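Local coordinates for integron gene cassette protein HFX_CASS3 (Uncultured bacterium, PDB 3FYN) that is of unknown function but belongs to the GNAT family and is therefore probably an acyl-CoA-dependent N-acyltransferase, at residues A[27-30]-A[31-35]; A[127-131]-A[132-136]. All coordinates share one frame; numbering follows the deposited sequence.

Contact 1: A[27-30]-A[31-35]; sequences RTAH and IGDVP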
loop_
_atom_site.group_PDB
_atom_site.type_symbol
_atom_site.label_atom_id
_atom_site.label_comp_id
_atom_site.label_asym_id
_atom_site.label_seq_id
_atom_site.Cartn_x
_atom_site.Cartn_y
_atom_site.Cartn_z
ATOM N N ARG A 27 -12.415 19.542 -0.723
ATOM C CA ARG A 27 -12.701 19.531 -2.153
ATOM C C ARG A 27 -11.651 18.758 -2.935
ATOM O O ARG A 27 -10.494 18.664 -2.527
ATOM C CB ARG A 27 -12.794 20.959 -2.700
ATOM C CG ARG A 27 -11.478 21.728 -2.717
ATOM C CD ARG A 27 -11.609 22.963 -3.605
ATOM N NE ARG A 27 -10.404 23.794 -3.655
ATOM C CZ ARG A 27 -9.378 23.590 -4.479
ATOM N NH1 ARG A 27 -9.382 22.563 -5.322
ATOM N NH2 ARG A 27 -8.342 24.416 -4.456
ATOM N N THR A 28 -12.054 18.220 -4.078
ATOM C CA THR A 28 -11.114 17.493 -4.916
ATOM C C THR A 28 -10.055 18.448 -5.461
ATOM O O THR A 28 -10.340 19.608 -5.769
ATOM C CB THR A 28 -11.823 16.772 -6.072
ATOM O OG1 THR A 28 -12.520 17.727 -6.879
ATOM C CG2 THR A 28 -12.814 15.762 -5.531
ATOM N N ALA A 29 -8.824 17.958 -5.558
ATOM C CA ALA A 29 -7.721 18.756 -6.079
ATOM C C ALA A 29 -7.535 18.495 -7.569
ATOM O O ALA A 29 -7.786 17.394 -8.050
ATOM C CB ALA A 29 -6.437 18.443 -5.319
ATOM N N HIS A 30 -7.106 19.525 -8.292
ATOM C CA HIS A 30 -6.857 19.422 -9.727
ATOM C C HIS A 30 -5.434 19.869 -10.049
ATOM O O HIS A 30 -4.707 20.325 -9.167
ATOM C CB HIS A 30 -7.867 20.264 -10.511
ATOM C CG HIS A 30 -7.965 21.683 -10.042
ATOM N ND1 HIS A 30 -8.962 22.120 -9.196
ATOM C CD2 HIS A 30 -7.191 22.763 -10.298
ATOM C CE1 HIS A 30 -8.797 23.408 -8.951
ATOM N NE2 HIS A 30 -7.729 23.823 -9.609
ATOM N N ILE A 31 -5.044 19.742 -11.314
ATOM C CA ILE A 31 -3.692 20.083 -11.738
ATOM C C ILE A 31 -3.301 21.519 -11.373
ATOM O O ILE A 31 -2.155 21.781 -11.011
ATOM C CB ILE A 31 -3.504 19.831 -13.252
ATOM C CG1 ILE A 31 -2.020 19.880 -13.623
ATOM C CG2 ILE A 31 -4.326 20.817 -14.072
ATOM C CD1 ILE A 31 -1.229 18.721 -13.067
ATOM N N GLY A 32 -4.258 22.439 -11.439
ATOM C CA GLY A 32 -3.986 23.832 -11.131
ATOM C C GLY A 32 -3.644 24.067 -9.671
ATOM O O GLY A 32 -3.157 25.138 -9.297
ATOM N N ASP A 33 -3.900 23.065 -8.837
ATOM C CA ASP A 33 -3.637 23.171 -7.404
ATOM C C ASP A 33 -2.216 22.781 -7.027
ATOM O O ASP A 33 -1.839 22.869 -5.852
ATOM C CB ASP A 33 -4.601 22.279 -6.621
ATOM C CG ASP A 33 -6.029 22.789 -6.648
ATOM O OD1 ASP A 33 -6.244 24.011 -6.468
ATOM O OD2 ASP A 33 -6.941 21.958 -6.825
ATOM N N VAL A 34 -1.434 22.327 -8.001
ATOM C CA VAL A 34 -0.094 21.829 -7.692
ATOM C C VAL A 34 0.772 22.859 -6.948
ATOM O O VAL A 34 1.427 22.519 -5.967
ATOM C CB VAL A 34 0.629 21.270 -8.939
ATOM C CG1 VAL A 34 2.121 21.044 -8.650
ATOM C CG2 VAL A 34 -0.029 19.969 -9.388
ATOM N N PRO A 35 0.769 24.124 -7.394
ATOM C CA PRO A 35 1.593 25.072 -6.637
ATOM C C PRO A 35 1.210 25.169 -5.157
ATOM O O PRO A 35 2.099 25.235 -4.307
ATOM C CB PRO A 35 1.349 26.398 -7.362
ATOM C CG PRO A 35 1.090 25.982 -8.779
ATOM C CD PRO A 35 0.289 24.703 -8.661
#
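Asp33 N donates to His30 O at 2.9 Å, closing a turn in which the chain leaves strand 26-28 and passes through the 3-10 segment 31-33 into helix 34-47. The buried carboxylate of Asp33 folds back over this turn, because CG lies anti to the carbonyl carbon (chi1 -70°), beside its own backbone N. Asp33 OD2 then takes two donors from opposite faces of the carboxylate plane: His30 N at 2.8 Å on the anti side, and Arg27 NH1 at 2.9 Å on the syn side. Arg27, extended from CG to NE, meets the carboxylate of Asp33 end-on, its NH2 reaching Asp33 OD1 at 2.9 Å. Both oxygens lie near the guanidinium plane, yet the two flat groups are turned 42° apart, so the salt bridge is twisted. NH1 also makes a weak bond to Thr28 O. In the modelled conformer Asp33 OD2 lies over one face of the His30 ring, but a second conformer makes this contact doubtful. With an alanine here, the Arg27 guanidinium would probably lose its buried counter-charge and be freer to turn, and His30 N would be left without this acceptor. Arg27 also pairs through its backbone with Leu75, and the Asp33 side chain packs on the same residue. The arrangement ties the end of an edge strand to the start of the next helix, consistent with the first strand-to-helix junction of a GNAT fold.

Contact 2: A[127-131]-A[132-136]; sequences QGCCD and LGVRA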
loop_
_atom_site.group_PDB
_atom_site.type_symbol
_atom_site.label_atom_id
_atom_site.label_comp_id
_atom_site.label_asym_id
_atom_site.label_seq_id
_atom_site.Cartn_x
_atom_site.Cartn_y
_atom_site.Cartn_z
ATOM N N GLN A 127 -15.508 8.139 2.540
ATOM C CA GLN A 127 -16.619 8.096 1.589
ATOM C C GLN A 127 -16.118 7.823 0.173
ATOM O O GLN A 127 -16.710 7.039 -0.571
ATOM C CB GLN A 127 -17.430 9.396 1.616
ATOM C CG GLN A 127 -18.601 9.386 0.638
ATOM C CD GLN A 127 -19.642 8.345 1.000
ATOM O OE1 GLN A 127 -19.991 7.481 0.190
ATOM N NE2 GLN A 127 -20.137 8.413 2.228
ATOM N N GLY A 128 -15.018 8.469 -0.196
ATOM C CA GLY A 128 -14.422 8.244 -1.500
ATOM C C GLY A 128 -14.054 6.783 -1.697
ATOM O O GLY A 128 -14.298 6.203 -2.755
ATOM N N CYS A 129 -13.468 6.185 -0.667
ATOM C CA CYS A 129 -13.128 4.767 -0.712
ATOM C C CYS A 129 -14.358 3.896 -0.940
ATOM O O CYS A 129 -14.352 3.023 -1.802
ATOM C CB CYS A 129 -12.423 4.345 0.575
ATOM S SG CYS A 129 -10.703 4.888 0.679
ATOM N N CYS A 130 -15.416 4.130 -0.168
ATOM C CA CYS A 130 -16.623 3.325 -0.319
ATOM C C CYS A 130 -17.206 3.478 -1.718
ATOM O O CYS A 130 -17.652 2.503 -2.325
ATOM C CB CYS A 130 -17.658 3.685 0.746
ATOM S SG CYS A 130 -17.144 3.273 2.442
ATOM N N ASP A 131 -17.193 4.702 -2.234
ATOM C CA ASP A 131 -17.682 4.960 -3.584
ATOM C C ASP A 131 -16.873 4.200 -4.638
ATOM O O ASP A 131 -17.391 3.849 -5.698
ATOM C CB ASP A 131 -17.674 6.461 -3.890
ATOM C CG ASP A 131 -18.725 7.233 -3.102
ATOM O OD1 ASP A 131 -19.666 6.613 -2.558
ATOM O OD2 ASP A 131 -18.607 8.473 -3.030
ATOM N N LEU A 132 -15.604 3.949 -4.337
ATOM C CA LEU A 132 -14.704 3.272 -5.267
ATOM C C LEU A 132 -14.656 1.760 -5.058
ATOM O O LEU A 132 -13.954 1.054 -5.783
ATOM C CB LEU A 132 -13.293 3.851 -5.141
ATOM C CG LEU A 132 -13.115 5.289 -5.637
ATOM C CD1 LEU A 132 -11.753 5.837 -5.236
ATOM C CD2 LEU A 132 -13.311 5.358 -7.144
ATOM N N GLY A 133 -15.394 1.265 -4.070
ATOM C CA GLY A 133 -15.368 -0.153 -3.751
ATOM C C GLY A 133 -14.083 -0.587 -3.066
ATOM O O GLY A 133 -13.738 -1.775 -3.073
ATOM N N VAL A 134 -13.373 0.379 -2.482
ATOM C CA VAL A 134 -12.160 0.103 -1.717
ATOM C C VAL A 134 -12.526 -0.650 -0.437
ATOM O O VAL A 134 -13.489 -0.295 0.245
ATOM C CB VAL A 134 -11.397 1.416 -1.411
ATOM C CG1 VAL A 134 -10.208 1.172 -0.486
ATOM C CG2 VAL A 134 -10.943 2.063 -2.712
ATOM N N ARG A 135 -11.765 -1.696 -0.123
ATOM C CA ARG A 135 -12.183 -2.669 0.885
ATOM C C ARG A 135 -11.667 -2.389 2.292
ATOM O O ARG A 135 -12.160 -2.961 3.266
ATOM C CB ARG A 135 -11.756 -4.077 0.464
ATOM C CG ARG A 135 -12.090 -4.440 -0.978
ATOM C CD ARG A 135 -13.587 -4.600 -1.190
ATOM N NE ARG A 135 -13.894 -5.824 -1.931
ATOM C CZ ARG A 135 -13.676 -5.995 -3.234
ATOM N NH1 ARG A 135 -13.141 -5.021 -3.955
ATOM N NH2 ARG A 135 -13.990 -7.148 -3.814
ATOM N N ALA A 136 -10.666 -1.525 2.399
ATOM C CA ALA A 136 -10.071 -1.193 3.687
ATOM C C ALA A 136 -9.273 0.093 3.539
ATOM O O ALA A 136 -8.854 0.444 2.437
ATOM C CB ALA A 136 -9.171 -2.334 4.183
#
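Cys129 O is held by two backbone donors from opposite faces of its carbonyl plane: Val134 N at 2.9 Å and Leu132 N at 3.0 Å. The bond from Val134 is the straighter (152°), and the one from Leu132 is bent; Leu132 N makes a further, weak bond to Gly128 O. Gly133 N, in turn, donates to Cys130 O at 3.1 Å. Together the bonds from Gly133 and Val134 form a Schellman motif that ends helix 117-131, with Gly133 turning the chain through a positive phi of 73°, a value that suits a residue without a side chain. The hydrophobic contact usual beside this motif is made by Cys129 and Val134, whose CB atoms meet at 3.7 Å. Val134 CG1, anti to its own backbone N (chi1 174°), runs alongside Cys129 SG at 3.9 Å, while Val134 CG2 comes within 3.7 Å of Cys129 O. Strand 81-93 supplies Leu88 against Cys129 and Leu90 against Val134. The Leu132 side chain packs against the carbonyl of Gly128, with Leu132 CG 3.2 Å from Gly128 O, a close approach. Leu169 of the second subunit packs on Cys129 and Cys130, and Ala136 begins a strand that pairs antiparallel with one of that subunit.

In the fold
Contacts 1 and 2 follow one another along the chain without touching: their centres are about 21 Å apart and their nearest atoms about 9 Å. Each joins a helix to one of the two outermost strands of this chain's mixed sheet, contact 1 running from strand 26-28 into helix 34-47 and contact 2 from helix 117-131 into strand 136-140. Between these strands lie 71-78, 81-93 and 98-108. No other chain of the assembly touches contact 1, whereas contact 2 borders the subunit interface, where the sheet continues into the second copy. In GNAT relatives the acyl-CoA pyrophosphate is bound near the start of the helix corresponding to 117-131, so contact 2 probably sits at the far end from that site.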